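PDB 5JM8: aerobactin synthase IucA from Klebsiella pneumoniae subsp. pneumoniae, which probably catalyses, as an ATP-dependent NIS synthetase, the ligation of citrate to an acetylated hydroxylysine on the way to the siderophore aerobactin. Local coordinates for residues F82-R87 with H108-M112; S114-T118 with A154-H158; S22-E26 with T60-R64; Y35-L40 with H51-A55. All coordinates share one frame; numbering follows the deposited sequence.

Contact 1 of 4, residues F82-R87 with H108-M112; sequences FATLSR and HQRVM
The first torsion of His108, -176°, swings its imidazole opposite its own backbone N and carries NE2 to segment 82-87 of helix 82-96, while bends at chi2 and chi3 curl the Met112 thioether between Ala83 and Phe82. The two segments run nearly antiparallel, their axes at 151° and 10.6 Å apart at closest approach. One N-H serves two acceptors here: His108 NE2 binds Ser86 OG at 3.1 Å, the hydroxyl tilted from the ring plane, and makes a weak bond of 3.3 Å to Ala83 O, which lies in plane at the ring edge. That carbonyl also takes a weak helical bond from Arg87 N, so the histidine draws on an acceptor already in use. The other half of the contact is apolar. Met112 SD rests 3.7 Å from Ala83 CA and lies obliquely to the Phe82 ring, 5.0 Å from its centroid, a Met-aromatic contact. The Val111 side chain runs about at right angles to Phe82 and brings CG1 to 3.8 Å from Phe82 CZ. Helix 14-26 packs against this helical hairpin, with Ala16 on Phe82 and Phe19 on both Ser86 and Val111, and Leu85 lies on Leu20 of the same helix as well as on Leu50 and Phe52 of strand 49-54.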
loop_
_atom_site.group_PDB
_atom_site.type_symbol
_atom_site.label_atom_id
_atom_site.label_comp_id
_atom_site.label_asym_id
_atom_site.label_seq_id
_atom_site.Cartn_x
_atom_site.Cartn_y
_atom_site.Cartn_z
ATOM N N PHE A 82 -40.021 20.794 14.453
ATOM C CA PHE A 82 -38.909 21.665 14.810
ATOM C C PHE A 82 -39.111 23.076 14.271
ATOM O O PHE A 82 -38.744 24.056 14.920
ATOM C CB PHE A 82 -37.589 21.092 14.289
ATOM C CG PHE A 82 -36.408 21.980 14.545
ATOM C CD1 PHE A 82 -35.977 22.221 15.837
ATOM C CD2 PHE A 82 -35.734 22.581 13.496
ATOM C CE1 PHE A 82 -34.897 23.043 16.080
ATOM C CE2 PHE A 82 -34.649 23.404 13.732
ATOM C CZ PHE A 82 -34.231 23.634 15.027
ATOM N N ALA A 83 -39.692 23.172 13.079
ATOM C CA ALA A 83 -39.950 24.462 12.451
ATOM C C ALA A 83 -40.924 25.281 13.292
ATOM O O ALA A 83 -40.799 26.503 13.388
ATOM C CB ALA A 83 -40.493 24.269 11.045
ATOM N N THR A 84 -41.890 24.600 13.900
ATOM C CA THR A 84 -42.883 25.264 14.737
ATOM C C THR A 84 -42.265 25.736 16.053
ATOM O O THR A 84 -42.277 26.931 16.347
ATOM C CB THR A 84 -44.086 24.339 15.046
ATOM O OG1 THR A 84 -44.702 23.915 13.823
ATOM C CG2 THR A 84 -45.126 25.062 15.896
ATOM N N LEU A 85 -41.727 24.806 16.837
ATOM C CA LEU A 85 -41.225 25.128 18.174
ATOM C C LEU A 85 -40.112 26.176 18.142
ATOM O O LEU A 85 -39.978 26.974 19.070
ATOM C CB LEU A 85 -40.728 23.861 18.889
ATOM C CG LEU A 85 -39.584 23.036 18.283
ATOM C CD1 LEU A 85 -38.201 23.589 18.624
ATOM C CD2 LEU A 85 -39.699 21.592 18.749
ATOM N N SER A 86 -39.321 26.171 17.074
ATOM C CA SER A 86 -38.241 27.135 16.906
ATOM C C SER A 86 -38.788 28.525 16.620
ATOM O O SER A 86 -38.272 29.516 17.127
ATOM C CB SER A 86 -37.314 26.701 15.776
ATOM O OG SER A 86 -38.061 26.438 14.605
ATOM N N ARG A 87 -39.824 28.588 15.793
ATOM C CA ARG A 87 -40.505 29.847 15.517
ATOM C C ARG A 87 -41.136 30.401 16.791
ATOM O O ARG A 87 -41.101 31.607 17.038
ATOM C CB ARG A 87 -41.573 29.656 14.441
ATOM C CG ARG A 87 -42.337 30.931 14.104
ATOM C CD ARG A 87 -43.379 30.707 13.025
ATOM N NE ARG A 87 -44.408 29.755 13.438
ATOM C CZ ARG A 87 -45.458 30.066 14.195
ATOM N NH1 ARG A 87 -45.629 31.307 14.637
ATOM N NH2 ARG A 87 -46.341 29.132 14.515
ATOM N N HIS A 108 -34.242 32.806 12.140
ATOM C CA HIS A 108 -35.055 31.598 12.066
ATOM C C HIS A 108 -34.897 30.874 10.733
ATOM O O HIS A 108 -34.846 29.646 10.700
ATOM C CB HIS A 108 -36.532 31.925 12.291
ATOM C CG HIS A 108 -37.415 30.716 12.334
ATOM N ND1 HIS A 108 -38.037 30.209 11.214
ATOM C CD2 HIS A 108 -37.773 29.909 13.361
ATOM C CE1 HIS A 108 -38.743 29.144 11.549
ATOM N NE2 HIS A 108 -38.600 28.941 12.847
ATOM N N GLN A 109 -34.831 31.626 9.636
ATOM C CA GLN A 109 -34.683 31.005 8.322
ATOM C C GLN A 109 -33.331 30.299 8.234
ATOM O O GLN A 109 -33.235 29.202 7.688
ATOM C CB GLN A 109 -34.835 32.036 7.190
ATOM C CG GLN A 109 -33.756 33.110 7.136
ATOM C CD GLN A 109 -33.909 34.046 5.947
ATOM O OE1 GLN A 109 -34.899 33.987 5.216
ATOM N NE2 GLN A 109 -32.922 34.914 5.747
ATOM N N ARG A 110 -32.299 30.921 8.798
ATOM C CA ARG A 110 -30.962 30.334 8.807
ATOM C C ARG A 110 -30.925 29.045 9.626
ATOM O O ARG A 110 -30.247 28.088 9.257
ATOM C CB ARG A 110 -29.940 31.336 9.354
ATOM C CG ARG A 110 -29.583 32.442 8.371
ATOM C CD ARG A 110 -28.638 33.471 8.978
ATOM N NE ARG A 110 -28.213 34.474 8.003
ATOM C CZ ARG A 110 -27.407 35.495 8.281
ATOM N NH1 ARG A 110 -26.939 35.664 9.510
ATOM N NH2 ARG A 110 -27.073 36.356 7.329
ATOM N N VAL A 111 -31.653 29.026 10.737
ATOM C CA VAL A 111 -31.727 27.844 11.590
ATOM C C VAL A 111 -32.434 26.691 10.874
ATOM O O VAL A 111 -32.118 25.524 11.108
ATOM C CB VAL A 111 -32.456 28.160 12.916
ATOM C CG1 VAL A 111 -32.832 26.884 13.654
ATOM C CG2 VAL A 111 -31.585 29.034 13.798
ATOM N N MET A 112 -33.399 27.021 10.020
ATOM C CA MET A 112 -34.095 26.012 9.221
ATOM C C MET A 112 -33.230 25.535 8.068
ATOM O O MET A 112 -33.247 24.355 7.716
ATOM C CB MET A 112 -35.410 26.559 8.668
ATOM C CG MET A 112 -36.524 26.695 9.691
ATOM S SD MET A 112 -36.766 25.220 10.710
ATOM C CE MET A 112 -36.303 25.875 12.299
#

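Contact 2 of 4, residues S114-T118 with A154-H158; sequences SHAHT and APKSH
Two hydrogen bonds tie Ser114 and His117, one helical turn apart, to the two polar backbone atoms of Lys156. With its first torsion at 176°, Ser114 OG faces the loop and accepts from Lys156 N at 2.9 Å. His117 ND1 gives its proton to Lys156 O at 3.2 Å; the bond is nearly straight at 171°, and the acceptor lies in the imidazole plane. Within the helix, Thr118 OG1 donates to Ser114 O, which also receives Thr118 N from the other face of its plane. The aromatic contribution comes from His117 and His158, arriving from opposite directions with planes only 17° apart and centroids separated by 4.4 Å, but displaced so that little of one ring lies over the other. Lys156 O sits over one face of the His158 ring, toward its rim. Van der Waals packing completes the contact: Ser114 CB meets Ala154 CB at 4.0 Å, and Thr118 OG1 touches Lys156 CG at 3.4 Å. The loop, whose Pro155 side chain is about 6 Å from the bound ATP, packs on helix 101-124 and also touches Tyr548 of helix 545-549 through Ala154 and Ser157; His115 of helix 101-124 stacks on Phe82 of helix 82-96.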
loop_
_atom_site.group_PDB
_atom_site.type_symbol
_atom_site.label_atom_id
_atom_site.label_comp_id
_atom_site.label_asym_id
_atom_site.label_seq_id
_atom_site.Cartn_x
_atom_site.Cartn_y
_atom_site.Cartn_z
ATOM N N SER A 114 -29.957 25.404 8.026
ATOM C CA SER A 114 -28.993 24.495 8.632
ATOM C C SER A 114 -29.636 23.144 8.932
ATOM O O SER A 114 -29.070 22.098 8.625
ATOM C CB SER A 114 -28.416 25.101 9.913
ATOM O OG SER A 114 -27.537 24.196 10.559
ATOM N N HIS A 115 -30.825 23.176 9.527
ATOM C CA HIS A 115 -31.529 21.954 9.899
ATOM C C HIS A 115 -31.815 21.091 8.674
ATOM O O HIS A 115 -31.718 19.866 8.732
ATOM C CB HIS A 115 -32.836 22.290 10.626
ATOM C CG HIS A 115 -33.639 21.088 11.014
ATOM N ND1 HIS A 115 -34.549 20.494 10.165
ATOM C CD2 HIS A 115 -33.671 20.368 12.161
ATOM C CE1 HIS A 115 -35.105 19.461 10.771
ATOM N NE2 HIS A 115 -34.591 19.363 11.984
ATOM N N ALA A 116 -32.156 21.740 7.564
ATOM C CA ALA A 116 -32.499 21.040 6.331
ATOM C C ALA A 116 -31.259 20.514 5.614
ATOM O O ALA A 116 -31.248 19.383 5.125
ATOM C CB ALA A 116 -33.276 21.956 5.412
ATOM N N HIS A 117 -30.224 21.345 5.546
ATOM C CA HIS A 117 -28.969 20.965 4.908
ATOM C C HIS A 117 -28.363 19.749 5.594
ATOM O O HIS A 117 -27.799 18.871 4.942
ATOM C CB HIS A 117 -27.980 22.129 4.940
ATOM C CG HIS A 117 -28.458 23.344 4.208
ATOM N ND1 HIS A 117 -27.976 24.609 4.470
ATOM C CD2 HIS A 117 -29.381 23.489 3.229
ATOM C CE1 HIS A 117 -28.576 25.478 3.678
ATOM N NE2 HIS A 117 -29.435 24.825 2.917
ATOM N N THR A 118 -28.478 19.713 6.918
ATOM C CA THR A 118 -27.976 18.597 7.706
ATOM C C THR A 118 -28.705 17.310 7.342
ATOM O O THR A 118 -28.082 16.264 7.173
ATOM C CB THR A 118 -28.135 18.855 9.215
ATOM O OG1 THR A 118 -27.380 20.013 9.587
ATOM C CG2 THR A 118 -27.649 17.659 10.027
ATOM N N ALA A 154 -27.304 27.459 14.252
ATOM C CA ALA A 154 -27.252 27.202 12.818
ATOM C C ALA A 154 -25.829 26.861 12.374
ATOM O O ALA A 154 -25.196 27.637 11.659
ATOM C CB ALA A 154 -27.767 28.406 12.053
ATOM N N PRO A 155 -25.324 25.692 12.797
ATOM C CA PRO A 155 -23.948 25.277 12.492
ATOM C C PRO A 155 -23.700 24.975 11.012
ATOM O O PRO A 155 -22.540 24.910 10.603
ATOM C CB PRO A 155 -23.774 24.010 13.331
ATOM C CG PRO A 155 -25.150 23.488 13.527
ATOM C CD PRO A 155 -26.034 24.688 13.609
ATOM N N LYS A 156 -24.764 24.797 10.231
ATOM C CA LYS A 156 -24.634 24.455 8.814
ATOM C C LYS A 156 -25.287 25.493 7.908
ATOM O O LYS A 156 -25.921 25.149 6.913
ATOM C CB LYS A 156 -25.243 23.075 8.541
ATOM C CG LYS A 156 -24.565 21.935 9.289
ATOM C CD LYS A 156 -23.119 21.755 8.843
ATOM C CE LYS A 156 -22.466 20.571 9.531
ATOM N NZ LYS A 156 -21.027 20.444 9.180
ATOM N N SER A 157 -25.141 26.762 8.267
ATOM C CA SER A 157 -25.492 27.850 7.367
ATOM C C SER A 157 -24.358 28.006 6.355
ATOM O O SER A 157 -23.196 28.124 6.740
ATOM C CB SER A 157 -25.736 29.146 8.151
ATOM O OG SER A 157 -25.692 30.283 7.306
ATOM N N HIS A 158 -24.697 27.987 5.066
ATOM C CA HIS A 158 -23.701 27.967 3.989
ATOM C C HIS A 158 -23.601 29.268 3.190
ATOM O O HIS A 158 -22.804 29.346 2.257
ATOM C CB HIS A 158 -24.017 26.847 2.993
ATOM C CG HIS A 158 -24.276 25.518 3.619
ATOM N ND1 HIS A 158 -23.566 25.052 4.710
ATOM C CD2 HIS A 158 -25.155 24.542 3.302
ATOM C CE1 HIS A 158 -24.005 23.853 5.034
ATOM N NE2 HIS A 158 -24.974 23.518 4.197
#

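Contact 3 of 4, residues S22-E26 with T60-R64; sequences SLVRE and TQHHR
Arg25, near the C-terminal end of helix 14-26, faces Gln61 across a CA-CA distance of 6.2 Å, in an irregular connection where Gln61 adopts left-handed backbone angles and His62 forms the centre of an inverse gamma turn. The arginine side chain makes both hydrogen bonds between the segments. Extended as far as CD, it bends at chi3 (-75°), and the guanidinium edge is thereby turned to the loop. Arg25 NE donates to Gln61 OE1 at 3.1 Å, and Arg25 NH2 to the backbone carbonyl Thr60 O at 3.0 Å. Both acceptors lie near the guanidinium plane, so the pair of bonds fixes the rotation of the group. The Gln61 amide stands nearly perpendicular to it, the planes being 84° apart, and the glutamine chain crosses the arginine with its CG 4.0 Å from Arg25 CB. Beyond these bonds, Phe151 makes a cation-pi contact with Arg25 and meets His62 edge to face.

The loop has its own internal brace: His62 ND1 donates to Thr60 OG1 at 3.0 Å, the hydroxyl being further tied to Glu506 and Ser58. Val24 makes a van der Waals contact: its CG1 lies obliquely to the His63 ring, 3.9 Å from NE2, a buried nitrogen with no partner in the model. In this arrangement a buried arginine of helix 14-26 grips, through a side-chain amide and a main-chain carbonyl, the turn that leads into strand 64-72, with the His62 side chain about 8 Å from the bound ATP.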
loop_
_atom_site.group_PDB
_atom_site.type_symbol
_atom_site.label_atom_id
_atom_site.label_comp_id
_atom_site.label_asym_id
_atom_site.label_seq_id
_atom_site.Cartn_x
_atom_site.Cartn_y
_atom_site.Cartn_z
ATOM N N SER A 22 -27.896 24.667 22.707
ATOM C CA SER A 22 -27.294 25.991 22.676
ATOM C C SER A 22 -28.148 26.965 23.488
ATOM O O SER A 22 -27.628 27.753 24.279
ATOM C CB SER A 22 -27.143 26.483 21.234
ATOM O OG SER A 22 -26.443 27.710 21.190
ATOM N N LEU A 23 -29.462 26.889 23.300
ATOM C CA LEU A 23 -30.402 27.741 24.023
ATOM C C LEU A 23 -30.412 27.443 25.526
ATOM O O LEU A 23 -30.349 28.358 26.345
ATOM C CB LEU A 23 -31.812 27.570 23.452
ATOM C CG LEU A 23 -32.942 28.348 24.135
ATOM C CD1 LEU A 23 -32.745 29.849 23.986
ATOM C CD2 LEU A 23 -34.290 27.925 23.577
ATOM N N VAL A 24 -30.498 26.164 25.877
ATOM C CA VAL A 24 -30.584 25.746 27.274
ATOM C C VAL A 24 -29.362 26.185 28.084
ATOM O O VAL A 24 -29.464 26.455 29.281
ATOM C CB VAL A 24 -30.745 24.211 27.377
ATOM C CG1 VAL A 24 -30.526 23.723 28.806
ATOM C CG2 VAL A 24 -32.118 23.795 26.887
ATOM N N ARG A 25 -28.206 26.244 27.434
ATOM C CA ARG A 25 -26.980 26.663 28.102
ATOM C C ARG A 25 -26.971 28.165 28.386
ATOM O O ARG A 25 -26.433 28.606 29.402
ATOM C CB ARG A 25 -25.760 26.291 27.254
ATOM C CG ARG A 25 -24.449 26.896 27.747
ATOM C CD ARG A 25 -23.273 26.437 26.909
ATOM N NE ARG A 25 -22.895 25.059 27.204
ATOM C CZ ARG A 25 -21.902 24.410 26.602
ATOM N NH1 ARG A 25 -21.186 25.013 25.663
ATOM N NH2 ARG A 25 -21.630 23.158 26.936
ATOM N N GLU A 26 -27.569 28.944 27.490
ATOM C CA GLU A 26 -27.490 30.401 27.565
ATOM C C GLU A 26 -28.711 31.030 28.233
ATOM O O GLU A 26 -28.843 32.256 28.263
ATOM C CB GLU A 26 -27.311 30.984 26.161
ATOM C CG GLU A 26 -26.091 30.437 25.438
ATOM C CD GLU A 26 -25.871 31.068 24.078
ATOM O OE1 GLU A 26 -26.395 32.176 23.841
ATOM O OE2 GLU A 26 -25.173 30.450 23.246
ATOM N N THR A 60 -23.277 19.159 31.374
ATOM C CA THR A 60 -22.560 20.057 30.479
ATOM C C THR A 60 -23.449 20.420 29.294
ATOM O O THR A 60 -22.967 20.866 28.256
ATOM C CB THR A 60 -21.248 19.426 29.977
ATOM O OG1 THR A 60 -21.508 18.111 29.469
ATOM C CG2 THR A 60 -20.239 19.337 31.108
ATOM N N GLN A 61 -24.754 20.224 29.471
ATOM C CA GLN A 61 -25.765 20.615 28.489
ATOM C C GLN A 61 -25.658 19.880 27.146
ATOM O O GLN A 61 -26.251 20.312 26.156
ATOM C CB GLN A 61 -25.709 22.126 28.248
ATOM C CG GLN A 61 -26.063 22.967 29.469
ATOM C CD GLN A 61 -24.858 23.358 30.310
ATOM O OE1 GLN A 61 -23.798 23.701 29.787
ATOM N NE2 GLN A 61 -25.027 23.324 31.626
ATOM N N HIS A 62 -24.909 18.782 27.106
ATOM C CA HIS A 62 -24.942 17.889 25.950
ATOM C C HIS A 62 -26.159 16.969 26.060
ATOM O O HIS A 62 -26.020 15.748 26.128
ATOM C CB HIS A 62 -23.660 17.052 25.846
ATOM C CG HIS A 62 -22.434 17.845 25.508
ATOM N ND1 HIS A 62 -21.648 18.448 26.468
ATOM C CD2 HIS A 62 -21.848 18.119 24.319
ATOM C CE1 HIS A 62 -20.637 19.065 25.883
ATOM N NE2 HIS A 62 -20.734 18.882 24.579
ATOM N N HIS A 63 -27.351 17.560 26.084
ATOM C CA HIS A 63 -28.583 16.799 26.274
ATOM C C HIS A 63 -28.992 16.030 25.025
ATOM O O HIS A 63 -28.628 16.397 23.908
ATOM C CB HIS A 63 -29.735 17.724 26.679
ATOM C CG HIS A 63 -29.450 18.557 27.887
ATOM N ND1 HIS A 63 -29.244 18.012 29.136
ATOM C CD2 HIS A 63 -29.347 19.898 28.040
ATOM C CE1 HIS A 63 -29.017 18.980 30.005
ATOM N NE2 HIS A 63 -29.076 20.135 29.366
ATOM N N ARG A 64 -29.764 14.968 25.235
ATOM C CA ARG A 64 -30.401 14.238 24.150
ATOM C C ARG A 64 -31.907 14.215 24.392
ATOM O O ARG A 64 -32.382 13.593 25.343
ATOM C CB ARG A 64 -29.847 12.812 24.043
ATOM C CG ARG A 64 -30.401 12.023 22.856
ATOM C CD ARG A 64 -29.743 10.654 22.690
ATOM N NE ARG A 64 -30.050 9.743 23.796
ATOM C CZ ARG A 64 -29.233 9.472 24.812
ATOM N NH1 ARG A 64 -29.623 8.630 25.759
ATOM N NH2 ARG A 64 -28.029 10.032 24.892
#

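Contact 4 of 4, residues Y35-L40 with H51-A55; sequences YQPTQL and HFRVA
Gln39 reaches over its partner strand from CB outward. Its CB lies 3.6 Å from Phe52 O, and CG, set opposite its own carbonyl carbon (chi1 -68°), passes Arg53 CA at 4.1 Å. Beyond CG the chain is extended and the amide splits its two ends between neighbours. OE1 accepts from His51 ND1 at 3.1 Å; the oxygen lies in the imidazole plane, with the donor nearly in line with the amide C=O, while the amide itself stands at 79° to the ring. NE2 rests 3.8 Å from Arg53 CG, on the aliphatic part of a chain whose guanidinium goes on to a salt bridge with Glu66.

The backbones beneath are two strands of a beta hairpin, 39-43 with 49-54, inside a five-stranded antiparallel sheet of simple up-and-down order. Gln39 and Arg53 form a non-hydrogen-bonded pair. Leu40 and Phe52 are the hydrogen-bonded pair next to it, closed by Leu40 N to Phe52 O and Phe52 N to Leu40 O, each 2.8 Å. Just before strand 39-43 begins, Thr38 O takes a longer bond of 3.3 Å from Val54 N. On the face bearing Leu40 and Phe52 the surroundings turn apolar: Val54 CG2 packs against Leu40 CB at 3.7 Å, and Phe65 of strand 64-72 touches both Leu40 and Phe52.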
loop_
_atom_site.group_PDB
_atom_site.type_symbol
_atom_site.label_atom_id
_atom_site.label_comp_id
_atom_site.label_asym_id
_atom_site.label_seq_id
_atom_site.Cartn_x
_atom_site.Cartn_y
_atom_site.Cartn_z
ATOM N N TYR A 35 -41.567 14.585 38.044
ATOM C CA TYR A 35 -42.044 13.254 37.696
ATOM C C TYR A 35 -41.309 12.712 36.477
ATOM O O TYR A 35 -40.642 13.456 35.758
ATOM C CB TYR A 35 -43.553 13.273 37.441
ATOM C CG TYR A 35 -43.966 14.057 36.214
ATOM C CD1 TYR A 35 -43.920 13.483 34.951
ATOM C CD2 TYR A 35 -44.408 15.368 36.321
ATOM C CE1 TYR A 35 -44.298 14.195 33.829
ATOM C CE2 TYR A 35 -44.787 16.087 35.205
ATOM C CZ TYR A 35 -44.731 15.496 33.962
ATOM O OH TYR A 35 -45.110 16.211 32.849
ATOM N N GLN A 36 -41.435 11.409 36.250
ATOM C CA GLN A 36 -40.791 10.759 35.120
ATOM C C GLN A 36 -41.837 10.027 34.269
ATOM O O GLN A 36 -42.921 9.749 34.777
ATOM C CB GLN A 36 -39.718 9.780 35.601
ATOM N N PRO A 37 -41.550 9.690 32.940
ATOM C CA PRO A 37 -40.214 10.069 32.434
ATOM C C PRO A 37 -39.953 11.568 32.515
ATOM O O PRO A 37 -40.827 12.373 32.199
ATOM C CB PRO A 37 -40.228 9.611 30.969
ATOM C CG PRO A 37 -41.657 9.597 30.581
ATOM C CD PRO A 37 -42.287 8.995 31.789
ATOM N N THR A 38 -38.748 11.926 32.941
ATOM C CA THR A 38 -38.353 13.321 33.078
ATOM C C THR A 38 -38.485 14.093 31.773
ATOM O O THR A 38 -38.170 13.583 30.700
ATOM C CB THR A 38 -36.897 13.441 33.562
ATOM O OG1 THR A 38 -36.748 12.770 34.819
ATOM C CG2 THR A 38 -36.507 14.899 33.718
ATOM N N GLN A 39 -38.947 15.333 31.879
ATOM C CA GLN A 39 -39.108 16.198 30.716
ATOM C C GLN A 39 -38.512 17.570 30.997
ATOM O O GLN A 39 -38.610 18.081 32.113
ATOM C CB GLN A 39 -40.584 16.336 30.337
ATOM C CG GLN A 39 -41.219 15.057 29.809
ATOM C CD GLN A 39 -42.639 15.274 29.327
ATOM O OE1 GLN A 39 -43.259 16.291 29.632
ATOM N NE2 GLN A 39 -43.160 14.317 28.565
ATOM N N LEU A 40 -37.887 18.158 29.982
ATOM C CA LEU A 40 -37.346 19.506 30.093
ATOM C C LEU A 40 -38.352 20.503 29.531
ATOM O O LEU A 40 -38.882 20.314 28.434
ATOM C CB LEU A 40 -36.005 19.617 29.365
ATOM C CG LEU A 40 -35.252 20.931 29.585
ATOM C CD1 LEU A 40 -33.757 20.676 29.705
ATOM C CD2 LEU A 40 -35.541 21.911 28.459
ATOM N N HIS A 51 -42.634 20.947 26.065
ATOM C CA HIS A 51 -42.169 19.816 26.862
ATOM C C HIS A 51 -41.327 18.834 26.052
ATOM O O HIS A 51 -41.836 18.169 25.151
ATOM C CB HIS A 51 -43.362 19.079 27.464
ATOM C CG HIS A 51 -44.030 19.816 28.583
ATOM N ND1 HIS A 51 -44.257 19.237 29.810
ATOM C CD2 HIS A 51 -44.510 21.081 28.666
ATOM C CE1 HIS A 51 -44.854 20.108 30.603
ATOM N NE2 HIS A 51 -45.020 21.235 29.935
ATOM N N PHE A 52 -40.044 18.741 26.395
ATOM C CA PHE A 52 -39.111 17.852 25.705
ATOM C C PHE A 52 -38.791 16.611 26.532
ATOM O O PHE A 52 -38.257 16.713 27.637
ATOM C CB PHE A 52 -37.811 18.594 25.380
ATOM C CG PHE A 52 -37.992 19.756 24.444
ATOM C CD1 PHE A 52 -38.022 19.557 23.074
ATOM C CD2 PHE A 52 -38.129 21.043 24.932
ATOM C CE1 PHE A 52 -38.186 20.623 22.209
ATOM C CE2 PHE A 52 -38.293 22.112 24.069
ATOM C CZ PHE A 52 -38.322 21.901 22.708
ATOM N N ARG A 53 -39.106 15.439 25.989
ATOM C CA ARG A 53 -38.736 14.181 26.625
ATOM C C ARG A 53 -37.219 14.054 26.637
ATOM O O ARG A 53 -36.579 14.125 25.590
ATOM C CB ARG A 53 -39.364 12.993 25.895
ATOM C CG ARG A 53 -40.881 12.995 25.885
ATOM C CD ARG A 53 -41.426 11.849 25.049
ATOM N NE ARG A 53 -41.040 10.548 25.590
ATOM C CZ ARG A 53 -41.281 9.384 24.994
ATOM N NH1 ARG A 53 -41.908 9.346 23.825
ATOM N NH2 ARG A 53 -40.890 8.255 25.569
ATOM N N VAL A 54 -36.651 13.872 27.825
ATOM C CA VAL A 54 -35.202 13.795 27.984
ATOM C C VAL A 54 -34.717 12.348 28.046
ATOM O O VAL A 54 -35.046 11.612 28.976
ATOM C CB VAL A 54 -34.748 14.533 29.255
ATOM C CG1 VAL A 54 -33.235 14.477 29.396
ATOM C CG2 VAL A 54 -35.224 15.979 29.230
ATOM N N ALA A 55 -33.929 11.955 27.049
ATOM C CA ALA A 55 -33.334 10.623 27.012
ATOM C C ALA A 55 -32.017 10.606 27.783
ATOM O O ALA A 55 -31.695 9.625 28.456
ATOM C CB ALA A 55 -33.115 10.177 25.575
#

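How the contacts relate
Along the chain contact 4 is nested inside the loop closed by contact 3, and contacts 1 and 2 follow in turn. Contacts 1 and 2 share helix 101-124, their centres 11 Å apart, and meet where Arg110 and Val111 pack on Ala154. Contacts 3 and 4 have centres 14 Å apart and touch through Val24 with Leu40 and a probable hydrogen bond from Ala55 N to Arg64 O, while contacts 1 and 4 also touch. Contacts 2 and 4 lie farthest apart, with centres 26 Å from each other. The five-stranded sheet and its three N-terminal helices thus form one packed unit, which reaches toward the ATP pocket through contacts 2 and 3.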